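Local coordinates for effector protein B, substrate of the Dot/Icm secretion system (Legionella drancourtii, PDB 4JVS) that probably stimulates GTP hydrolysis by Rab1 through this GAP domain, captured here in complex with Rab1A, GDP and aluminum fluoride, at residues Ala106-His110 with Ala284-Arg288; Lys159-Leu163 with Tyr205-Val209. The contacts are given in a common frame with arbitrary orientation. Residues are numbered along the deposited sequence.

The two contacts lie on opposite sides of the chain's centre, with their centres 30 Å apart and their nearest atoms about 14 Å apart, so neither touches the other. Contact 1 joins a hairpin of the N-terminal subdomain of the GAP domain to a turn of the C-terminal subdomain. Both segments of contact 2 belong to the N-terminal subdomain and fall, in sequence, between the two halves of contact 1. Contact 1 is the one near the nucleotide, without touching it: Gly109 is about 9 Å from the bound GDP, and the His110 side chain about 12 Å from the aluminum fluoride. Contact 2 is helix packing.

Contact 1 (Ala106-His110 with Ala284-Arg288); sequences ALHGH and AFMGR
A tight hairpin from the N-terminal subdomain meets a turn from the C-terminal subdomain. In 106-110, Leu107 and His110 are extended and flank His108 (phi/psi 54/42) and Gly109 (93/-3), the angles of a type I' turn, with Leu107 N bonded to His110 O at 2.6 Å. The second segment has no regular helix or strand; the nearest CA atoms across the segments are those of Phe285 and Gly109, 4.7 Å apart. Ala284 comes first, its CB 3.7 Å from Ala106 CB and its O 3.2 Å from Gly109 CA in a CA-H...O contact. Phe285 (chi1 m) brings CD1 to 3.3 Å from Gly109 O and CZ to 4.5 Å from Ala106 CB, while its ring also meets Phe251 of helix 243-253 edge-to-face. From Phe285 to Arg288 the chain makes a type I turn, closed by Arg288 N to Phe285 O at 3.2 Å; at its third position Gly287 makes backbone hydrogen bonds with the Rab1A chain. Arg288 (m, t, p) then reaches back to the hairpin. Its NH1 donates to Gly109 O (2.9 Å), and its guanidinium lies flat on the His110 ring, centres 4.1 Å apart and planes at 27°; Asp290, on the same side, holds NH2 in a salt bridge. A CB on Gly109 would stand 3.0 Å from Arg288 CG and press on the preceding carbonyl. Arg288 thus supplies the polar link between the subdomains, Ala106, Ala284 and Phe285 add apolar packing, and Gly109, with no CB, fits both the turn and the close approach.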
# COMPACT_ATOMS: atom_id res chain seq x y z
N ALA A 106 -1.20 15.56 -9.02
CA ALA A 106 -1.69 14.37 -8.30
C ALA A 106 -0.86 13.13 -8.60
O ALA A 106 -0.43 12.91 -9.73
CB ALA A 106 -3.16 14.12 -8.62
N LEU A 107 -0.63 12.32 -7.56
CA LEU A 107 0.12 11.06 -7.67
C LEU A 107 -0.74 9.88 -7.18
O LEU A 107 -0.89 9.65 -5.98
CB LEU A 107 1.44 11.14 -6.89
CG LEU A 107 2.29 9.86 -6.92
CD1 LEU A 107 2.55 9.42 -8.35
CD2 LEU A 107 3.59 9.99 -6.15
N HIS A 108 -1.29 9.14 -8.14
CA HIS A 108 -2.28 8.11 -7.86
C HIS A 108 -3.46 8.65 -7.05
O HIS A 108 -3.91 8.00 -6.10
CB HIS A 108 -1.65 6.90 -7.16
CG HIS A 108 -0.47 6.33 -7.89
ND1 HIS A 108 0.68 5.93 -7.24
CD2 HIS A 108 -0.26 6.10 -9.20
CE1 HIS A 108 1.55 5.47 -8.12
NE2 HIS A 108 1.00 5.56 -9.32
N GLY A 109 -3.91 9.84 -7.42
CA GLY A 109 -5.06 10.49 -6.85
C GLY A 109 -4.94 11.45 -5.70
O GLY A 109 -5.92 12.03 -5.32
N HIS A 110 -3.75 11.66 -5.19
CA HIS A 110 -3.51 12.58 -4.12
C HIS A 110 -2.40 13.47 -4.50
O HIS A 110 -1.51 13.09 -5.21
CB HIS A 110 -3.08 11.84 -2.89
CG HIS A 110 -4.21 11.25 -2.10
ND1 HIS A 110 -4.79 11.89 -1.13
CD2 HIS A 110 -4.82 10.05 -2.18
CE1 HIS A 110 -5.73 11.15 -0.61
NE2 HIS A 110 -5.75 10.02 -1.26
N ALA A 284 -7.31 12.81 -12.80
CA ALA A 284 -6.35 12.46 -11.77
C ALA A 284 -6.99 11.82 -10.56
O ALA A 284 -6.30 11.21 -9.75
CB ALA A 284 -5.55 13.68 -11.35
N PHE A 285 -8.31 11.96 -10.44
CA PHE A 285 -9.03 11.43 -9.28
C PHE A 285 -10.00 10.32 -9.66
O PHE A 285 -10.77 9.85 -8.82
CB PHE A 285 -9.74 12.56 -8.53
CG PHE A 285 -8.85 13.73 -8.23
CD1 PHE A 285 -8.06 13.75 -7.10
CD2 PHE A 285 -8.79 14.81 -9.10
CE1 PHE A 285 -7.23 14.82 -6.83
CE2 PHE A 285 -7.97 15.89 -8.84
CZ PHE A 285 -7.18 15.89 -7.70
N MET A 286 -9.95 9.90 -10.91
CA MET A 286 -10.84 8.87 -11.44
C MET A 286 -10.84 7.64 -10.55
O MET A 286 -11.89 7.16 -10.10
CB MET A 286 -10.38 8.47 -12.85
CG MET A 286 -11.35 7.61 -13.62
SD MET A 286 -12.57 8.64 -14.46
CE MET A 286 -11.51 9.57 -15.57
N GLY A 287 -9.64 7.16 -10.26
CA GLY A 287 -9.45 5.91 -9.57
C GLY A 287 -9.66 5.88 -8.08
O GLY A 287 -9.49 4.87 -7.49
N ARG A 288 -10.04 6.99 -7.50
CA ARG A 288 -10.23 7.11 -6.07
C ARG A 288 -11.41 6.37 -5.59
O ARG A 288 -12.36 6.22 -6.27
CB ARG A 288 -10.27 8.57 -5.66
CG ARG A 288 -8.93 9.17 -5.52
CD ARG A 288 -8.99 10.54 -5.04
NE ARG A 288 -9.36 10.66 -3.67
CZ ARG A 288 -8.86 11.56 -2.88
NH1 ARG A 288 -7.98 12.39 -3.32
NH2 ARG A 288 -9.26 11.63 -1.65

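Contact 2 (Lys159-Leu163 with Tyr205-Val209); sequences KMQRL and YKTEV
Two helices of the N-terminal subdomain, 156-177 and 193-214, form an antiparallel helix pair here. The axes of 159-163 and 205-209 approach to 9.2 Å at a signed crossing angle of -147°, with Leu163 CA 5.2 Å from Tyr205 CA and Met160 CA 6.5 Å from Val209 CA. Val209 (chi1 t), the most covered residue, points at the partner helix: CG2 lies 3.6 Å from Leu163 CD2 and 3.8 Å from Lys159 O, and CG1 3.9 Å from Met160 SD. Leu163 (t, p) extends CD1 to 3.5 Å from Lys206 N and 4.1 Å from Tyr205 CB; helix 60-80 also packs on this apolar layer, through Tyr70 and Val74. At the outer edge, Lys159 NZ and Glu208 OE1 make a long salt bridge of 4.0 Å. Tyr205 (chi1 m) closes the other end of the interface, its ring covered by the aliphatic part of Arg162, whose NH2 hydrogen-bonds to Pro153 O: Arg162 CG sits 3.8 Å from the Tyr205 ring centroid, 12° off the normal, a CH-pi contact.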
# COMPACT_ATOMS: atom_id res chain seq x y z
N LYS A 159 7.37 3.36 15.43
CA LYS A 159 6.74 2.39 16.32
C LYS A 159 5.25 2.21 16.02
O LYS A 159 4.73 1.09 16.05
CB LYS A 159 6.97 2.76 17.79
CG LYS A 159 8.41 2.51 18.24
CD LYS A 159 8.71 3.08 19.63
CE LYS A 159 10.18 2.89 20.00
NZ LYS A 159 10.47 3.40 21.37
N MET A 160 4.58 3.32 15.71
CA MET A 160 3.15 3.33 15.42
C MET A 160 2.89 2.63 14.10
O MET A 160 1.95 1.84 13.97
CB MET A 160 2.65 4.76 15.30
CG MET A 160 2.87 5.59 16.54
SD MET A 160 1.90 5.00 17.93
CE MET A 160 2.83 5.73 19.28
N GLN A 161 3.73 2.94 13.12
CA GLN A 161 3.60 2.35 11.79
C GLN A 161 3.87 0.85 11.85
O GLN A 161 3.33 0.07 11.07
CB GLN A 161 4.57 3.06 10.84
CG GLN A 161 4.60 2.53 9.44
CD GLN A 161 4.40 3.61 8.42
OE1 GLN A 161 3.34 4.25 8.39
NE2 GLN A 161 5.41 3.85 7.59
N ARG A 162 4.62 0.45 12.83
CA ARG A 162 5.07 -0.90 12.95
C ARG A 162 4.01 -1.72 13.59
O ARG A 162 3.84 -2.86 13.27
CB ARG A 162 6.32 -0.85 13.81
CG ARG A 162 7.16 -2.02 13.88
CD ARG A 162 8.32 -1.67 14.71
NE ARG A 162 9.33 -1.02 13.90
CZ ARG A 162 10.26 -0.21 14.37
NH1 ARG A 162 10.32 0.07 15.64
NH2 ARG A 162 11.13 0.33 13.54
N LEU A 163 3.32 -1.13 14.53
CA LEU A 163 2.14 -1.73 15.16
C LEU A 163 1.02 -1.83 14.13
O LEU A 163 0.26 -2.79 14.09
CB LEU A 163 1.68 -0.87 16.34
CG LEU A 163 0.31 -1.17 16.95
CD1 LEU A 163 0.35 -2.43 17.80
CD2 LEU A 163 -0.22 0.01 17.76
N TYR A 205 4.52 -5.01 19.85
CA TYR A 205 4.51 -3.65 19.34
C TYR A 205 3.47 -2.80 20.07
O TYR A 205 3.66 -1.60 20.24
CB TYR A 205 4.22 -3.67 17.84
CG TYR A 205 5.31 -4.30 16.98
CD1 TYR A 205 6.65 -4.16 17.32
CD2 TYR A 205 4.99 -5.02 15.83
CE1 TYR A 205 7.64 -4.73 16.53
CE2 TYR A 205 5.98 -5.60 15.04
CZ TYR A 205 7.30 -5.45 15.40
OH TYR A 205 8.27 -6.01 14.62
N LYS A 206 2.37 -3.43 20.49
CA LYS A 206 1.34 -2.77 21.29
C LYS A 206 1.90 -2.36 22.64
O LYS A 206 1.58 -1.30 23.17
CB LYS A 206 0.15 -3.71 21.49
CG LYS A 206 -1.15 -3.01 21.83
CD LYS A 206 -1.75 -3.53 23.14
CE LYS A 206 -3.15 -2.95 23.37
NZ LYS A 206 -3.28 -1.52 22.89
N THR A 207 2.75 -3.22 23.20
CA THR A 207 3.42 -2.95 24.47
C THR A 207 4.22 -1.66 24.38
O THR A 207 4.07 -0.77 25.21
CB THR A 207 4.38 -4.08 24.86
OG1 THR A 207 3.70 -5.34 24.79
CG2 THR A 207 4.91 -3.85 26.27
N GLU A 208 5.02 -1.53 23.35
CA GLU A 208 5.83 -0.35 23.14
C GLU A 208 5.04 0.87 22.81
O GLU A 208 5.44 1.96 23.13
CB GLU A 208 6.69 -0.60 21.96
CG GLU A 208 7.60 -1.68 22.13
CD GLU A 208 8.75 -1.49 21.25
OE1 GLU A 208 9.16 -0.35 21.08
OE2 GLU A 208 9.25 -2.47 20.69
N VAL A 209 3.97 0.70 22.08
CA VAL A 209 3.07 1.80 21.75
C VAL A 209 2.32 2.32 22.98
O VAL A 209 2.27 3.53 23.23
CB VAL A 209 2.07 1.39 20.66
CG1 VAL A 209 0.90 2.35 20.61
CG2 VAL A 209 2.77 1.30 19.32